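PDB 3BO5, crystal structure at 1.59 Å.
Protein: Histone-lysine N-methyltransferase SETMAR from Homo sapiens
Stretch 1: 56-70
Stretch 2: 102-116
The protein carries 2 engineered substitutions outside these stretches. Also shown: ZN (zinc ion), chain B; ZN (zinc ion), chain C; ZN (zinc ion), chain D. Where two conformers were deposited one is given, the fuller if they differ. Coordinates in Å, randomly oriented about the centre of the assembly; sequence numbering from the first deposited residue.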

# COMPACT_ATOMS: atom_id res chain seq x y z
N GLN A 56 -15.13 -0.58 -9.50
CA GLN A 56 -16.28 -1.41 -9.93
C GLN A 56 -16.24 -2.75 -9.20
O GLN A 56 -15.21 -3.42 -9.13
CB GLN A 56 -16.18 -1.70 -11.41
CG GLN A 56 -17.21 -2.68 -12.00
N ILE A 57 -17.42 -3.22 -8.77
CA ILE A 57 -17.50 -4.54 -8.14
C ILE A 57 -17.39 -5.64 -9.20
O ILE A 57 -18.19 -5.61 -10.17
CB ILE A 57 -18.84 -4.71 -7.45
CG1 ILE A 57 -19.11 -3.51 -6.55
CG2 ILE A 57 -18.85 -6.07 -6.75
CD1 ILE A 57 -20.58 -3.47 -5.99
N THR A 58 -16.44 -6.58 -9.00
CA THR A 58 -16.17 -7.77 -9.83
C THR A 58 -16.62 -9.05 -9.11
O THR A 58 -17.05 -10.02 -9.76
CB THR A 58 -14.61 -7.99 -10.08
OG1 THR A 58 -14.00 -6.77 -10.47
CG2 THR A 58 -14.31 -9.09 -11.07
N PHE A 59 -16.50 -9.04 -7.76
CA PHE A 59 -16.67 -10.29 -7.00
C PHE A 59 -17.98 -10.33 -6.29
O PHE A 59 -18.33 -9.37 -5.62
CB PHE A 59 -15.55 -10.43 -5.97
CG PHE A 59 -14.23 -10.51 -6.60
CD1 PHE A 59 -13.98 -11.53 -7.51
CD2 PHE A 59 -13.24 -9.55 -6.38
CE1 PHE A 59 -12.71 -11.62 -8.18
CE2 PHE A 59 -11.98 -9.67 -7.01
CZ PHE A 59 -11.71 -10.67 -7.89
N PRO A 60 -18.74 -11.44 -6.47
CA PRO A 60 -20.10 -11.42 -5.92
C PRO A 60 -20.23 -11.64 -4.42
O PRO A 60 -21.30 -11.40 -3.86
CB PRO A 60 -20.79 -12.58 -6.60
CG PRO A 60 -19.75 -13.47 -7.12
CD PRO A 60 -18.49 -12.60 -7.34
N GLY A 61 -19.11 -12.03 -3.84
CA GLY A 61 -19.06 -12.18 -2.37
C GLY A 61 -19.42 -13.57 -1.87
O GLY A 61 -19.70 -14.52 -2.65
N CYS A 62 -19.45 -13.71 -0.54
CA CYS A 62 -19.80 -14.99 0.06
C CYS A 62 -21.27 -15.01 0.40
O CYS A 62 -21.98 -14.00 0.37
CB CYS A 62 -18.97 -15.19 1.31
SG CYS A 62 -19.26 -13.96 2.60
N ILE A 63 -21.70 -16.25 0.78
CA ILE A 63 -23.12 -16.40 1.05
C ILE A 63 -23.46 -16.41 2.52
O ILE A 63 -24.61 -16.63 2.87
CB ILE A 63 -23.70 -17.69 0.42
CG1 ILE A 63 -23.10 -18.94 1.05
CG2 ILE A 63 -23.50 -17.66 -1.11
CD1 ILE A 63 -23.73 -20.29 0.57
N CYS A 64 -22.51 -16.06 3.36
CA CYS A 64 -22.70 -16.20 4.80
C CYS A 64 -23.62 -15.10 5.23
O CYS A 64 -23.46 -13.93 4.81
CB CYS A 64 -21.37 -15.96 5.49
SG CYS A 64 -20.07 -16.94 4.75
N VAL A 65 -24.68 -15.47 5.94
CA VAL A 65 -25.50 -14.42 6.54
C VAL A 65 -25.96 -14.84 7.91
O VAL A 65 -25.96 -14.01 8.85
CB VAL A 65 -26.69 -14.02 5.69
CG1 VAL A 65 -27.62 -15.23 5.42
CG2 VAL A 65 -27.40 -12.74 6.36
N LYS A 66 -26.17 -16.15 8.10
CA LYS A 66 -26.74 -16.58 9.38
C LYS A 66 -25.68 -16.72 10.44
O LYS A 66 -25.99 -16.68 11.60
CB LYS A 66 -27.43 -17.92 9.20
CG LYS A 66 -28.72 -17.83 8.36
CD LYS A 66 -29.53 -19.08 8.41
CE LYS A 66 -28.89 -20.23 7.73
NZ LYS A 66 -29.99 -21.10 7.17
N THR A 67 -24.44 -16.98 10.06
CA THR A 67 -23.37 -17.19 11.06
C THR A 67 -22.13 -16.51 10.53
O THR A 67 -22.10 -16.21 9.32
CB THR A 67 -23.04 -18.72 11.28
OG1 THR A 67 -22.66 -19.30 10.03
CG2 THR A 67 -24.27 -19.47 11.81
N PRO A 68 -21.14 -16.27 11.38
CA PRO A 68 -19.96 -15.56 10.90
C PRO A 68 -19.22 -16.30 9.78
O PRO A 68 -19.28 -17.52 9.59
CB PRO A 68 -19.05 -15.50 12.14
CG PRO A 68 -20.10 -15.47 13.31
CD PRO A 68 -21.13 -16.46 12.86
N CYS A 69 -18.44 -15.48 9.06
CA CYS A 69 -17.65 -16.00 8.03
C CYS A 69 -16.50 -16.78 8.67
O CYS A 69 -15.66 -16.23 9.42
CB CYS A 69 -17.09 -14.82 7.20
SG CYS A 69 -18.41 -13.99 6.35
N LEU A 70 -16.45 -18.03 8.31
CA LEU A 70 -15.37 -18.91 8.78
C LEU A 70 -14.86 -19.79 7.66
O LEU A 70 -15.58 -20.14 6.70
CB LEU A 70 -15.83 -19.72 9.99
CG LEU A 70 -16.05 -18.92 11.29
CD1 LEU A 70 -16.96 -19.76 12.19
CD2 LEU A 70 -14.75 -18.59 11.98
N VAL A 102 -5.43 -13.13 -1.01
CA VAL A 102 -6.24 -12.60 0.05
C VAL A 102 -7.46 -11.88 -0.51
O VAL A 102 -7.34 -10.90 -1.32
CB VAL A 102 -5.50 -11.56 0.94
CG1 VAL A 102 -6.40 -10.93 1.98
CG2 VAL A 102 -4.24 -12.21 1.63
N PHE A 103 -8.64 -12.38 -0.07
CA PHE A 103 -9.89 -11.70 -0.39
C PHE A 103 -10.55 -11.29 0.89
O PHE A 103 -10.71 -12.10 1.75
CB PHE A 103 -10.82 -12.67 -1.14
CG PHE A 103 -10.34 -12.95 -2.51
CD1 PHE A 103 -10.85 -12.20 -3.59
CD2 PHE A 103 -9.40 -13.96 -2.73
CE1 PHE A 103 -10.40 -12.45 -4.91
CE2 PHE A 103 -8.94 -14.22 -4.06
CZ PHE A 103 -9.45 -13.48 -5.10
N GLU A 104 -10.89 -10.02 1.01
CA GLU A 104 -11.80 -9.56 2.11
C GLU A 104 -13.26 -9.74 1.70
O GLU A 104 -13.62 -9.72 0.51
CB GLU A 104 -11.54 -8.08 2.46
CG GLU A 104 -10.18 -7.94 3.09
CD GLU A 104 -10.00 -6.63 3.87
OE1 GLU A 104 -10.92 -5.75 3.91
OE2 GLU A 104 -8.86 -6.52 4.38
N CYS A 105 -14.13 -9.81 2.73
CA CYS A 105 -15.57 -9.70 2.44
C CYS A 105 -15.80 -8.28 1.91
O CYS A 105 -15.05 -7.36 2.20
CB CYS A 105 -16.36 -10.04 3.68
SG CYS A 105 -16.28 -11.74 4.02
N ASN A 106 -16.77 -8.17 0.98
CA ASN A 106 -16.94 -6.96 0.22
C ASN A 106 -18.34 -6.39 0.33
O ASN A 106 -19.10 -6.76 1.19
CB ASN A 106 -16.47 -7.14 -1.21
CG ASN A 106 -17.36 -8.06 -2.02
OD1 ASN A 106 -18.52 -8.25 -1.69
ND2 ASN A 106 -16.83 -8.57 -3.15
N VAL A 107 -18.65 -5.43 -0.54
CA VAL A 107 -19.94 -4.73 -0.37
C VAL A 107 -21.13 -5.70 -0.62
O VAL A 107 -22.26 -5.43 -0.20
CB VAL A 107 -19.97 -3.51 -1.31
CG1 VAL A 107 -19.99 -3.93 -2.77
CG2 VAL A 107 -21.12 -2.54 -0.93
N LEU A 108 -20.86 -6.80 -1.33
CA LEU A 108 -21.92 -7.73 -1.63
C LEU A 108 -22.08 -8.87 -0.65
O LEU A 108 -23.11 -9.64 -0.72
CB LEU A 108 -21.74 -8.27 -3.02
CG LEU A 108 -21.78 -7.15 -4.06
CD1 LEU A 108 -21.68 -7.93 -5.36
CD2 LEU A 108 -23.05 -6.27 -3.99
N CYS A 109 -21.08 -9.09 0.20
CA CYS A 109 -21.17 -10.12 1.23
C CYS A 109 -22.26 -9.68 2.22
O CYS A 109 -22.25 -8.54 2.62
CB CYS A 109 -19.78 -10.25 1.93
SG CYS A 109 -18.52 -10.89 0.82
N ARG A 110 -23.07 -10.63 2.70
CA ARG A 110 -24.12 -10.21 3.60
C ARG A 110 -23.72 -10.34 5.04
O ARG A 110 -24.49 -9.93 5.91
CB ARG A 110 -25.38 -10.99 3.34
CG ARG A 110 -26.01 -10.49 2.06
CD ARG A 110 -26.64 -11.61 1.28
NE ARG A 110 -27.80 -12.06 2.01
CZ ARG A 110 -28.59 -13.05 1.63
NH1 ARG A 110 -29.63 -13.39 2.40
NH2 ARG A 110 -28.33 -13.70 0.50
N CYS A 111 -22.49 -10.82 5.29
CA CYS A 111 -21.97 -10.71 6.66
C CYS A 111 -21.95 -9.26 7.14
O CYS A 111 -21.92 -8.31 6.32
CB CYS A 111 -20.56 -11.32 6.77
SG CYS A 111 -19.45 -10.47 5.58
N SER A 112 -21.95 -9.04 8.44
CA SER A 112 -22.02 -7.68 8.94
C SER A 112 -20.74 -6.94 8.74
O SER A 112 -19.67 -7.54 8.42
CB SER A 112 -22.36 -7.62 10.42
OG SER A 112 -21.21 -7.88 11.18
N ASP A 113 -20.79 -5.63 8.97
CA ASP A 113 -19.56 -4.88 8.78
C ASP A 113 -18.55 -5.19 9.90
O ASP A 113 -17.38 -4.79 9.84
CB ASP A 113 -19.81 -3.37 8.52
CG ASP A 113 -20.35 -3.07 7.08
OD1 ASP A 113 -21.22 -2.18 6.99
OD2 ASP A 113 -19.92 -3.69 6.05
N HIS A 114 -18.97 -5.99 10.89
CA HIS A 114 -18.10 -6.50 11.95
C HIS A 114 -17.35 -7.78 11.62
O HIS A 114 -16.58 -8.34 12.42
CB HIS A 114 -18.87 -6.62 13.26
CG HIS A 114 -19.53 -5.33 13.62
ND1 HIS A 114 -20.90 -5.14 13.56
CD2 HIS A 114 -18.99 -4.12 13.93
CE1 HIS A 114 -21.18 -3.88 13.88
NE2 HIS A 114 -20.04 -3.24 14.11
N CYS A 115 -17.58 -8.26 10.40
CA CYS A 115 -16.96 -9.49 10.01
C CYS A 115 -15.44 -9.32 10.17
O CYS A 115 -14.88 -8.31 9.77
CB CYS A 115 -17.27 -9.75 8.52
SG CYS A 115 -16.42 -11.20 7.84
N ARG A 116 -14.79 -10.36 10.73
CA ARG A 116 -13.33 -10.34 10.92
C ARG A 116 -12.55 -10.32 9.64
O ARG A 116 -11.34 -10.01 9.69
CB ARG A 116 -12.83 -11.51 11.77
CG ARG A 116 -13.21 -11.23 13.24
CD ARG A 116 -13.37 -12.52 14.03
NE ARG A 116 -12.13 -13.26 14.26
CZ ARG A 116 -12.08 -14.34 15.04
NH1 ARG A 116 -10.93 -14.98 15.22
NH2 ARG A 116 -13.18 -14.78 15.63
ZN ZN B . -17.41 -12.53 2.11
ZN ZN C . -17.61 -11.80 5.97
ZN ZN D . -18.44 -15.32 4.34
O HOH W 1 -23.66 -13.16 2.10
O HOH W 2 -25.22 -10.80 8.18

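Stretches 56-70 and 102-116 are largely irregular, and what holds them together is metal rather than backbone pairing. Three zinc ions sit among their cysteines. Three thiolates serve two ions each: Cys62 SG lies 2.4 Å from ZN of chain B and from ZN of chain D, Cys105 SG 2.4 Å from ZN of chains B and C, and Cys69 SG 2.4 Å from ZN of chains C and D. Cys109 SG adds a bond to ZN of chain B, Cys64 SG to ZN of chain D, and Cys111 SG and Cys115 SG to ZN of chain C. The cysteine rotamers vary: Cys62 and Cys111 are p, Cys115 is t, and Cys64, Cys69, Cys105 and Cys109 are m, and in each case the rotamer places SG 2.3 to 2.4 Å from the zinc ion or ions named for it.

Asn106 organises the type I turn that ends at Cys109. Its p rotamer (chi2 22°) folds OD1 back to accept from Leu108 N at 2.8 Å and turns ND2 to donate to Phe59 O at 3.0 Å, so one amide serves both stretches; ND2 also bonds elsewhere in the structure. Cys109 SG likewise accepts from Asn106 N at 3.2 Å and, across the interface, from Cys62 N at 3.3 Å, hydrogen bonds suited to a metal-bound thiolate. Gly61 CA packs 3.5 Å from Cys109 SG; a CB there would clash with that sulfur.

Apolar contacts are made by the turn itself and by Phe103 ahead of it. Ile57, m at chi1 and t at chi2, carries CD1 to 3.3 Å from Val107 CG1, while its CG2 lies 3.7 Å from Leu108 CD1. Phe103 directs its edge at the face of Phe59, the planes at 88°.

Beyond Cys109, water bridges the backbones: water 1 donates to Cys62 O (2.6 Å) and Cys64 O (2.8 Å) and accepts from Arg110 N (2.7 Å). Val65 CG1 covers one face of the Arg110 guanidinium.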